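PDB 3S5W: L-ornithine 5-monooxygenase from Pseudomonas aeruginosa, which uses FAD, NADPH and molecular oxygen to hydroxylate the side-chain nitrogen of L-ornithine, the first step in making the hydroxamate siderophore pyoverdin. Local coordinates for residues Leu424-Leu429 with Pro433-Glu438; Gly39-Ala44 with Tyr413-Ser418; Glu275-Lys280 with His301-Ser306. One frame throughout, in Å; residues are numbered along the deposited sequence.

Interaction 1 of 3, residues Leu424-Leu429 with Pro433-Glu438; sequences LSDTLL and PVRAEE. With FAD (flavin-adenine dinucleotide), chain C.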
# COMPACT_ATOMS: atom_id res chain seq x y z
N LEU A 424 -9.11 -0.96 10.37
CA LEU A 424 -8.88 -1.37 8.98
C LEU A 424 -8.64 -0.21 8.00
O LEU A 424 -8.12 -0.43 6.89
CB LEU A 424 -10.02 -2.31 8.49
CG LEU A 424 -9.93 -3.70 9.14
CD1 LEU A 424 -11.26 -4.42 9.06
CD2 LEU A 424 -8.88 -4.55 8.50
N SER A 425 -8.97 1.02 8.38
CA SER A 425 -8.67 2.16 7.53
C SER A 425 -7.15 2.44 7.50
O SER A 425 -6.67 3.22 6.66
CB SER A 425 -9.37 3.42 8.04
OG SER A 425 -10.75 3.33 7.81
N ASP A 426 -6.41 1.83 8.42
CA ASP A 426 -5.03 2.31 8.68
C ASP A 426 -4.12 2.26 7.47
O ASP A 426 -3.38 3.21 7.21
CB ASP A 426 -4.41 1.60 9.88
CG ASP A 426 -3.16 2.33 10.41
OD1 ASP A 426 -3.33 3.36 11.09
OD2 ASP A 426 -2.03 1.89 10.10
N THR A 427 -4.14 1.16 6.72
CA THR A 427 -3.28 1.00 5.54
C THR A 427 -3.89 1.51 4.23
O THR A 427 -3.31 1.28 3.16
CB THR A 427 -2.92 -0.48 5.31
OG1 THR A 427 -4.10 -1.21 4.93
CG2 THR A 427 -2.29 -1.08 6.59
N LEU A 428 -5.04 2.17 4.30
CA LEU A 428 -5.81 2.50 3.07
C LEU A 428 -5.85 4.00 2.84
O LEU A 428 -5.19 4.77 3.56
CB LEU A 428 -7.25 1.95 3.19
CG LEU A 428 -7.40 0.45 3.43
CD1 LEU A 428 -8.88 0.10 3.57
CD2 LEU A 428 -6.77 -0.37 2.32
N LEU A 429 -6.61 4.43 1.83
CA LEU A 429 -6.88 5.88 1.64
C LEU A 429 -7.99 6.40 2.56
O LEU A 429 -8.19 7.62 2.65
CB LEU A 429 -7.28 6.14 0.17
CG LEU A 429 -6.25 5.78 -0.87
CD1 LEU A 429 -6.89 5.72 -2.26
CD2 LEU A 429 -5.06 6.79 -0.83
N PRO A 433 -7.56 12.20 5.13
CA PRO A 433 -7.75 13.63 5.48
C PRO A 433 -7.83 13.92 6.98
O PRO A 433 -7.38 14.98 7.45
CB PRO A 433 -9.08 14.00 4.80
CG PRO A 433 -9.23 13.01 3.67
CD PRO A 433 -8.60 11.71 4.20
N VAL A 434 -8.45 13.00 7.72
CA VAL A 434 -8.60 13.13 9.16
C VAL A 434 -7.27 12.80 9.89
O VAL A 434 -6.88 13.53 10.84
CB VAL A 434 -9.82 12.27 9.67
CG1 VAL A 434 -9.95 12.35 11.16
CG2 VAL A 434 -11.14 12.76 9.00
N ARG A 435 -6.59 11.73 9.48
CA ARG A 435 -5.27 11.43 10.07
C ARG A 435 -4.28 12.58 9.84
O ARG A 435 -3.49 12.92 10.74
CB ARG A 435 -4.73 10.12 9.51
CG ARG A 435 -3.44 9.66 10.15
CD ARG A 435 -3.20 8.20 9.83
NE ARG A 435 -2.63 7.94 8.50
CZ ARG A 435 -2.81 6.80 7.85
NH1 ARG A 435 -3.63 5.88 8.35
NH2 ARG A 435 -2.19 6.57 6.69
N ALA A 436 -4.31 13.18 8.64
CA ALA A 436 -3.43 14.30 8.34
C ALA A 436 -3.70 15.47 9.29
O ALA A 436 -2.76 16.11 9.78
CB ALA A 436 -3.63 14.75 6.90
N GLU A 437 -4.98 15.75 9.54
CA GLU A 437 -5.36 16.83 10.46
C GLU A 437 -4.90 16.48 11.88
O GLU A 437 -4.43 17.35 12.63
CB GLU A 437 -6.87 17.02 10.46
CG GLU A 437 -7.35 18.08 11.46
CD GLU A 437 -8.74 18.58 11.13
OE1 GLU A 437 -9.68 17.77 11.16
OE2 GLU A 437 -8.89 19.79 10.84
N GLU A 438 -4.98 15.20 12.24
CA GLU A 438 -4.60 14.78 13.58
C GLU A 438 -3.07 14.82 13.82
O GLU A 438 -2.61 15.35 14.85
CB GLU A 438 -5.15 13.40 13.89
CG GLU A 438 -6.70 13.39 14.03
CD GLU A 438 -7.28 11.98 14.16
OE1 GLU A 438 -6.55 11.00 13.93
OE2 GLU A 438 -8.48 11.86 14.49
PA FAD C . 2.62 4.24 -0.13
O1A FAD C . 3.04 2.82 -0.21
O2A FAD C . 1.58 4.68 -1.18
O5B FAD C . 3.91 5.21 -0.28
C5B FAD C . 5.09 4.89 0.42
C4B FAD C . 6.17 5.71 -0.27
O4B FAD C . 7.36 5.55 0.47
C3B FAD C . 6.45 5.18 -1.67
O3B FAD C . 6.25 6.20 -2.62
C2B FAD C . 7.91 4.71 -1.62
O2B FAD C . 8.64 5.09 -2.78
C1B FAD C . 8.44 5.47 -0.44
N9A FAD C . 9.51 4.82 0.31
C8A FAD C . 9.51 3.53 0.85
N7A FAD C . 10.68 3.39 1.54
C5A FAD C . 11.37 4.56 1.47
C6A FAD C . 12.60 4.95 1.98
N6A FAD C . 13.23 4.21 2.91
N1A FAD C . 13.05 6.24 1.71
C2A FAD C . 12.31 7.14 0.96
N3A FAD C . 11.08 6.75 0.45
C4A FAD C . 10.63 5.47 0.70
N1 FAD C . -6.05 1.75 -0.83
C2 FAD C . -7.33 2.24 -1.06
O2 FAD C . -7.91 2.88 -0.19
N3 FAD C . -7.97 2.02 -2.26
C4 FAD C . -7.36 1.32 -3.27
O4 FAD C . -7.95 1.18 -4.35
C4X FAD C . -6.07 0.80 -3.04
N5 FAD C . -5.43 0.07 -4.03
C5X FAD C . -4.17 -0.44 -3.80
C6 FAD C . -3.53 -1.18 -4.82
C7 FAD C . -2.27 -1.71 -4.62
C7M FAD C . -1.65 -2.50 -5.75
C8 FAD C . -1.64 -1.53 -3.39
C8M FAD C . -0.27 -2.08 -3.10
C9 FAD C . -2.26 -0.80 -2.38
C9A FAD C . -3.52 -0.23 -2.57
N10 FAD C . -4.16 0.50 -1.57
C10 FAD C . -5.44 1.00 -1.80
C1' FAD C . -3.55 0.71 -0.22
C2' FAD C . -2.37 1.71 -0.20
O2' FAD C . -1.59 1.28 0.92
C3' FAD C . -2.90 3.12 0.04
O3' FAD C . -3.84 3.52 -0.98
C4' FAD C . -1.75 4.16 0.03
O4' FAD C . -0.94 3.96 -1.12
C5' FAD C . -0.92 4.22 1.33
O5' FAD C . -0.18 5.43 1.30
P FAD C . 1.25 5.61 2.03
O1P FAD C . 1.74 6.97 1.60
O2P FAD C . 1.03 5.36 3.50
O3P FAD C . 2.14 4.45 1.38
O HOH W 1 -2.89 4.45 4.91
O HOH W 2 -5.46 5.27 10.85
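Arg435 leaves its helix with CG anti to the backbone N (chi1 -174°) and then bends at chi3 (81°), which brings its guanidinium edge-on to the backbone carbonyl of Asp426. NH1 of Arg435 donates to Asp426 O over 2.9 Å with an N-H...O angle of 158°; it lies in the carbonyl plane on a lone pair, and the oxygen stays close to the guanidinium plane. The Asp426 carboxylate plays a different part. Its OD1 is 3.7 Å from Arg435 NH1 and well out of the guanidinium plane, a long salt bridge of charge alone, while OD1 is hydrogen-bonded to Ser418 OG and to a water. Two waters in the guanidinium plane complete the junction. Water 2 links Asp426 OD1 to Arg435 NH1, while water 1 accepts from Arg435 NH2 and donates to Asp426 O and Leu428 O, each 2.7 Å away. Asp426 O thus accepts two bonds, one from NH1 and one from water 1, which join the turn to helix 432-447. Gln415 and Ser41 bind NE and NH2 of the same arginine. On the flavin side Thr427 O, in the turn, accepts from the ribityl O2' of FAD, and Leu429 N, just past it, donates nearly straight to the flavin O2 at 2.9 Å. The arrangement is a type I beta turn, Ser425 to Leu428, forming part of the FAD site of a flavoprotein monooxygenase.

Interaction 2 of 3, residues Gly39-Ala44 with Tyr413-Ser418; sequences GPSNIA and YAQGFS. With FAD (flavin-adenine dinucleotide), chain C.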
# COMPACT_ATOMS: atom_id res chain seq x y z
N GLY A 39 4.13 9.27 -0.54
CA GLY A 39 2.89 8.68 -1.06
C GLY A 39 1.68 9.39 -0.45
O GLY A 39 1.83 10.41 0.26
N PRO A 40 0.47 8.84 -0.68
CA PRO A 40 -0.75 9.46 -0.19
C PRO A 40 -0.73 9.89 1.28
O PRO A 40 -1.22 10.96 1.59
CB PRO A 40 -1.83 8.38 -0.44
CG PRO A 40 -1.32 7.64 -1.67
CD PRO A 40 0.21 7.73 -1.62
N SER A 41 -0.14 9.08 2.17
CA SER A 41 -0.14 9.46 3.59
C SER A 41 0.56 10.81 3.80
O SER A 41 0.05 11.69 4.49
CB SER A 41 0.53 8.39 4.45
OG SER A 41 -0.34 7.29 4.60
N ASN A 42 1.75 10.95 3.23
CA ASN A 42 2.50 12.17 3.46
C ASN A 42 2.09 13.32 2.57
O ASN A 42 2.24 14.47 2.96
CB ASN A 42 4.00 11.90 3.44
CG ASN A 42 4.50 11.27 4.75
OD1 ASN A 42 3.78 11.23 5.76
ND2 ASN A 42 5.73 10.81 4.74
N ILE A 43 1.54 13.03 1.39
CA ILE A 43 0.96 14.09 0.56
C ILE A 43 -0.23 14.69 1.34
O ILE A 43 -0.36 15.91 1.44
CB ILE A 43 0.50 13.58 -0.84
CG1 ILE A 43 1.67 13.00 -1.63
CG2 ILE A 43 -0.11 14.71 -1.61
CD1 ILE A 43 1.30 12.15 -2.87
N ALA A 44 -1.12 13.84 1.87
CA ALA A 44 -2.25 14.34 2.66
C ALA A 44 -1.77 15.18 3.85
O ALA A 44 -2.39 16.21 4.22
CB ALA A 44 -3.12 13.16 3.17
N TYR A 413 6.40 10.17 14.30
CA TYR A 413 5.07 9.67 13.94
C TYR A 413 5.23 8.59 12.87
O TYR A 413 6.22 8.58 12.13
CB TYR A 413 4.22 10.82 13.40
CG TYR A 413 3.99 11.95 14.37
CD1 TYR A 413 4.92 12.98 14.52
CD2 TYR A 413 2.83 12.00 15.14
CE1 TYR A 413 4.70 14.04 15.42
CE2 TYR A 413 2.60 13.06 16.03
CZ TYR A 413 3.55 14.07 16.16
OH TYR A 413 3.34 15.12 17.05
N ALA A 414 4.27 7.66 12.79
CA ALA A 414 4.28 6.65 11.75
C ALA A 414 2.87 6.51 11.17
O ALA A 414 1.92 6.57 11.91
CB ALA A 414 4.76 5.32 12.31
N GLN A 415 2.77 6.32 9.85
CA GLN A 415 1.47 6.20 9.20
C GLN A 415 1.41 4.87 8.49
O GLN A 415 2.32 4.54 7.72
CB GLN A 415 1.29 7.34 8.18
CG GLN A 415 1.24 8.71 8.81
CD GLN A 415 0.56 9.72 7.90
OE1 GLN A 415 -0.64 9.62 7.66
NE2 GLN A 415 1.33 10.68 7.38
N GLY A 416 0.34 4.11 8.76
CA GLY A 416 0.07 2.85 8.07
C GLY A 416 0.60 1.62 8.79
O GLY A 416 0.56 0.51 8.23
N PHE A 417 1.05 1.83 10.03
CA PHE A 417 1.65 0.75 10.84
C PHE A 417 0.86 0.44 12.10
O PHE A 417 1.37 -0.18 13.05
CB PHE A 417 3.12 1.12 11.16
CG PHE A 417 3.97 1.02 9.95
CD1 PHE A 417 4.57 -0.20 9.62
CD2 PHE A 417 4.08 2.10 9.06
CE1 PHE A 417 5.31 -0.34 8.44
CE2 PHE A 417 4.83 1.98 7.88
CZ PHE A 417 5.44 0.75 7.56
N SER A 418 -0.38 0.91 12.13
CA SER A 418 -1.13 0.83 13.36
C SER A 418 -2.55 0.30 13.15
O SER A 418 -3.46 0.67 13.87
CB SER A 418 -1.12 2.20 14.06
OG SER A 418 -1.51 3.22 13.16
PA FAD C . 2.62 4.24 -0.13
O1A FAD C . 3.04 2.82 -0.21
O2A FAD C . 1.58 4.68 -1.18
O5B FAD C . 3.91 5.21 -0.28
C5B FAD C . 5.09 4.89 0.42
C4B FAD C . 6.17 5.71 -0.27
O4B FAD C . 7.36 5.55 0.47
C3B FAD C . 6.45 5.18 -1.67
O3B FAD C . 6.25 6.20 -2.62
C2B FAD C . 7.91 4.71 -1.62
O2B FAD C . 8.64 5.09 -2.78
C1B FAD C . 8.44 5.47 -0.44
N9A FAD C . 9.51 4.82 0.31
C8A FAD C . 9.51 3.53 0.85
N7A FAD C . 10.68 3.39 1.54
C5A FAD C . 11.37 4.56 1.47
C6A FAD C . 12.60 4.95 1.98
N6A FAD C . 13.23 4.21 2.91
N1A FAD C . 13.05 6.24 1.71
C2A FAD C . 12.31 7.14 0.96
N3A FAD C . 11.08 6.75 0.45
C4A FAD C . 10.63 5.47 0.70
N1 FAD C . -6.05 1.75 -0.83
C2 FAD C . -7.33 2.24 -1.06
O2 FAD C . -7.91 2.88 -0.19
N3 FAD C . -7.97 2.02 -2.26
C4 FAD C . -7.36 1.32 -3.27
O4 FAD C . -7.95 1.18 -4.35
C4X FAD C . -6.07 0.80 -3.04
N5 FAD C . -5.43 0.07 -4.03
C5X FAD C . -4.17 -0.44 -3.80
C6 FAD C . -3.53 -1.18 -4.82
C7 FAD C . -2.27 -1.71 -4.62
C7M FAD C . -1.65 -2.50 -5.75
C8 FAD C . -1.64 -1.53 -3.39
C8M FAD C . -0.27 -2.08 -3.10
C9 FAD C . -2.26 -0.80 -2.38
C9A FAD C . -3.52 -0.23 -2.57
N10 FAD C . -4.16 0.50 -1.57
C10 FAD C . -5.44 1.00 -1.80
C1' FAD C . -3.55 0.71 -0.22
C2' FAD C . -2.37 1.71 -0.20
O2' FAD C . -1.59 1.28 0.92
C3' FAD C . -2.90 3.12 0.04
O3' FAD C . -3.84 3.52 -0.98
C4' FAD C . -1.75 4.16 0.03
O4' FAD C . -0.94 3.96 -1.12
C5' FAD C . -0.92 4.22 1.33
O5' FAD C . -0.18 5.43 1.30
P FAD C . 1.25 5.61 2.03
O1P FAD C . 1.74 6.97 1.60
O2P FAD C . 1.03 5.36 3.50
O3P FAD C . 2.14 4.45 1.38
O HOH W 3 -1.76 11.96 6.84
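Gln415 and Ser41 bury most of the surface where the start of helix 40-56, in the FAD-binding Rossmann-like fold, meets the loop leaving strand 411-414. Gln415 lays its side chain against Ser41: its CB is 3.9 Å from Ser41 CB, and its OE1 comes within 3.6 Å of the same carbon. The amide continues past the serine to the helix backbone, where NE2 of Gln415 gives a weak hydrogen bond to Ser41 O, 3.3 Å long and bent to 143°. Water 3 bridges the amide oxygen to the same carbonyl, donating to Gln415 OE1 and to Ser41 O. With Arg435 as a second donor to OE1, water and arginine together should favour this orientation of the amide.

Asn42 adds a smaller share, its amide plane turned 47° from that of Gln415 and its OD1 3.0 Å from Gln415 NE2. Partners beyond the contact hold Asn42 in place: ND2 reaches Gly37 O and OD1 meets Ser187 OG.

Ser41 faces the cofactor as well as the glutamine. Gly39 is the N-cap residue of the helix, whose first turn lies against the FAD pyrophosphate, as in dinucleotide-binding folds in which the helix dipole would favour the phosphate charge. Ser41 N donates to FAD O1P at 2.9 Å. A chi1 of -75° keeps the hydroxyl on the side of its own backbone N, directed at a second oxygen of the same phosphate, and Ser41 OG donates to FAD O2P over 2.6 Å.

Interaction 3 of 3, residues Glu275-Lys280 with His301-Ser306; sequences EVFAPK and HNTNYS. With ONH (N~5~-hydroxy-L-ornithine), chain E; NAP (NADP nicotinamide-adenine-dinucleotide phosphate), chain F.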
# COMPACT_ATOMS: atom_id res chain seq x y z
N GLU A 275 -19.17 1.08 7.51
CA GLU A 275 -18.93 2.00 8.64
C GLU A 275 -17.64 1.71 9.43
O GLU A 275 -17.14 2.60 10.13
CB GLU A 275 -20.15 2.08 9.56
CG GLU A 275 -21.29 2.84 8.83
CD GLU A 275 -22.51 3.08 9.69
OE1 GLU A 275 -22.53 2.61 10.84
OE2 GLU A 275 -23.46 3.72 9.19
N VAL A 276 -17.08 0.52 9.28
CA VAL A 276 -15.79 0.16 9.95
C VAL A 276 -14.61 1.01 9.43
O VAL A 276 -13.52 1.05 10.06
CB VAL A 276 -15.49 -1.38 9.90
CG1 VAL A 276 -15.07 -1.86 8.52
CG2 VAL A 276 -14.45 -1.79 10.92
N PHE A 277 -14.81 1.65 8.28
CA PHE A 277 -13.79 2.54 7.69
C PHE A 277 -13.99 4.02 8.03
O PHE A 277 -13.10 4.85 7.75
CB PHE A 277 -13.72 2.35 6.17
CG PHE A 277 -13.37 0.96 5.77
CD1 PHE A 277 -14.37 0.06 5.41
CD2 PHE A 277 -12.04 0.53 5.77
CE1 PHE A 277 -14.05 -1.26 5.04
CE2 PHE A 277 -11.71 -0.78 5.41
CZ PHE A 277 -12.73 -1.68 5.03
N ALA A 278 -15.12 4.35 8.64
CA ALA A 278 -15.45 5.75 8.95
C ALA A 278 -14.45 6.31 9.99
O ALA A 278 -13.94 5.54 10.83
CB ALA A 278 -16.88 5.88 9.48
N PRO A 279 -14.14 7.62 9.92
CA PRO A 279 -13.22 8.20 10.92
C PRO A 279 -13.61 7.88 12.39
O PRO A 279 -12.73 7.61 13.19
CB PRO A 279 -13.30 9.70 10.65
CG PRO A 279 -13.51 9.78 9.13
CD PRO A 279 -14.47 8.58 8.84
N LYS A 280 -14.92 7.87 12.70
CA LYS A 280 -15.42 7.48 14.04
C LYS A 280 -14.94 6.11 14.55
O LYS A 280 -14.73 5.90 15.75
CB LYS A 280 -16.96 7.46 14.02
CG LYS A 280 -17.62 7.92 15.30
CD LYS A 280 -19.12 8.24 15.08
CE LYS A 280 -19.31 9.68 14.53
NZ LYS A 280 -20.46 10.38 15.18
N HIS A 301 -12.33 -8.79 8.63
CA HIS A 301 -11.17 -9.10 7.80
C HIS A 301 -11.53 -9.08 6.31
O HIS A 301 -10.74 -8.60 5.49
CB HIS A 301 -10.61 -10.48 8.18
CG HIS A 301 -9.21 -10.73 7.71
ND1 HIS A 301 -8.89 -11.73 6.80
CD2 HIS A 301 -8.03 -10.15 8.05
CE1 HIS A 301 -7.58 -11.74 6.60
NE2 HIS A 301 -7.04 -10.79 7.34
N ASN A 302 -12.75 -9.55 5.98
CA ASN A 302 -13.18 -9.67 4.59
C ASN A 302 -13.66 -8.37 3.91
O ASN A 302 -14.17 -8.39 2.79
CB ASN A 302 -14.25 -10.79 4.45
CG ASN A 302 -15.61 -10.36 4.87
OD1 ASN A 302 -15.76 -9.50 5.76
ND2 ASN A 302 -16.65 -10.93 4.23
N THR A 303 -13.53 -7.26 4.61
CA THR A 303 -13.74 -5.93 3.98
C THR A 303 -12.46 -5.51 3.25
O THR A 303 -12.46 -4.60 2.43
CB THR A 303 -14.00 -4.85 5.03
OG1 THR A 303 -12.88 -4.80 5.92
CG2 THR A 303 -15.28 -5.17 5.81
N ASN A 304 -11.35 -6.20 3.53
CA ASN A 304 -10.07 -5.74 2.98
C ASN A 304 -9.04 -6.78 2.57
O ASN A 304 -8.19 -6.48 1.75
CB ASN A 304 -9.42 -4.74 3.95
CG ASN A 304 -8.28 -3.94 3.27
OD1 ASN A 304 -8.51 -3.24 2.29
ND2 ASN A 304 -7.04 -4.08 3.79
N TYR A 305 -9.05 -7.97 3.17
CA TYR A 305 -7.99 -8.94 2.93
C TYR A 305 -8.53 -10.23 2.36
O TYR A 305 -9.62 -10.68 2.79
CB TYR A 305 -7.26 -9.26 4.25
CG TYR A 305 -6.54 -8.07 4.84
CD1 TYR A 305 -5.34 -7.63 4.26
CD2 TYR A 305 -7.02 -7.41 5.98
CE1 TYR A 305 -4.65 -6.55 4.77
CE2 TYR A 305 -6.34 -6.30 6.52
CZ TYR A 305 -5.14 -5.89 5.90
OH TYR A 305 -4.42 -4.81 6.38
N SER A 306 -7.79 -10.81 1.40
CA SER A 306 -8.12 -12.09 0.73
C SER A 306 -9.50 -12.05 0.06
O SER A 306 -10.24 -13.06 0.07
CB SER A 306 -8.06 -13.27 1.72
OG SER A 306 -6.79 -13.35 2.35
C ONH E . -13.79 2.23 2.32
N ONH E . -14.46 -0.06 1.68
O ONH E . -14.89 2.56 1.80
CA ONH E . -13.34 0.80 2.16
CB ONH E . -12.12 0.75 1.24
CD ONH E . -10.42 -0.74 0.25
NE ONH E . -10.00 -2.12 0.23
CG ONH E . -11.62 -0.69 1.16
OZ ONH E . -9.22 -2.52 -0.83
OXT ONH E . -13.04 3.00 2.98
PA NAP F . -4.23 -9.78 0.37
O1A NAP F . -5.65 -9.44 0.44
O2A NAP F . -3.55 -9.78 1.65
O5B NAP F . -4.13 -11.13 -0.45
C5B NAP F . -3.04 -11.94 -0.20
C4B NAP F . -3.35 -13.22 -0.95
O4B NAP F . -2.15 -13.93 -0.90
C3B NAP F . -4.43 -14.04 -0.23
O3B NAP F . -5.09 -14.77 -1.24
C2B NAP F . -3.54 -14.96 0.63
O2B NAP F . -4.15 -16.21 0.83
C1B NAP F . -2.31 -15.18 -0.29
N9A NAP F . -1.15 -15.58 0.52
C8A NAP F . -0.52 -14.83 1.49
N7A NAP F . 0.49 -15.55 2.02
C5A NAP F . 0.50 -16.75 1.42
C6A NAP F . 1.30 -17.88 1.59
N6A NAP F . 2.26 -17.89 2.51
N1A NAP F . 1.06 -18.97 0.82
C2A NAP F . 0.07 -19.00 -0.12
N3A NAP F . -0.74 -17.89 -0.30
C4A NAP F . -0.53 -16.79 0.48
O3 NAP F . -3.44 -8.85 -0.69
PN NAP F . -3.85 -8.17 -2.12
O1N NAP F . -2.58 -7.57 -2.64
O2N NAP F . -4.60 -9.10 -3.02
O5D NAP F . -4.79 -7.02 -1.51
C5D NAP F . -6.06 -6.56 -1.92
C4D NAP F . -5.95 -5.09 -1.55
O4D NAP F . -6.65 -4.18 -2.36
C3D NAP F . -6.36 -4.66 -0.15
O3D NAP F . -5.60 -5.30 0.85
C2D NAP F . -6.17 -3.14 -0.29
O2D NAP F . -4.90 -2.63 0.09
C1D NAP F . -6.37 -2.91 -1.79
P2B NAP F . -4.87 -16.64 2.22
O1X NAP F . -4.90 -18.15 2.07
O2X NAP F . -6.21 -15.95 2.14
O3X NAP F . -4.05 -16.12 3.38
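The substrate pocket and the NADP(+) site meet here, where the short 3-10 turn 275-277 faces the loop that follows helix 290-299. The two segments touch through van der Waals contacts, with no hydrogen bond between them. Phe277 reaches Thr303 with the far end of its ring: CZ is 3.4 Å from Thr303 CB and 3.2 Å from Thr303 OG1, which approaches the ring obliquely. The two side chains run past each other in opposite directions. The hydroxyl of Thr303 is hydrogen-bonded to Tyr300 O. Val276 CG1 meets Thr303 CG2 at 4.3 Å, a looser methyl contact.

The Phe277 ring is sandwiched. Val276 CG1 lies over one face, offset toward the rim, while CA of the bound N5-hydroxy-L-ornithine sits above the centre of the opposite face, 3.4 Å from its plane. The ring therefore forms a flat wall beside the amino-acid end of the ligand, and Leu428 touches it from a neighbouring loop.

Asn304 handles the other end. Its side chain swings out trans to the backbone N (chi1 -165°), placing OD1 where it accepts from the hydroxylated nitrogen NE of the ligand at 2.8 Å. The backbone O of Asn304 accepts in turn from O3D of the nicotinamide-side ribose of NADP(+). Farther along, Ser306 N donates almost straight (171°) to O1A of the pyrophosphate, over 2.7 Å, and Ser306 OG donates to O2X of the 2'-phosphate. One short loop thus grips both the hydroxylated product and NADP(+) in the active site of this N-hydroxylating flavin monooxygenase.

From the N terminus, helix 40-56 begins beside the FAD phosphates, and interaction 2 joins it to the loop after strand 411-414, closing a loop of nearly 370 residues. Interaction 3, 275-280 with 301-306, lies wholly within that span and closes a much shorter, mostly helical excursion at the substrate and NADP(+) sites. Interaction 1 follows in series, with three residues between 424-429 and 433-438, and closes a short turn onto the C-terminal helix 432-447. It meets interaction 2 through its arginine and aspartate, and a contact of Ser425 OG with Phe277 O joins it to interaction 3. Interactions 2 and 3 do not touch, their centres about 17 Å apart.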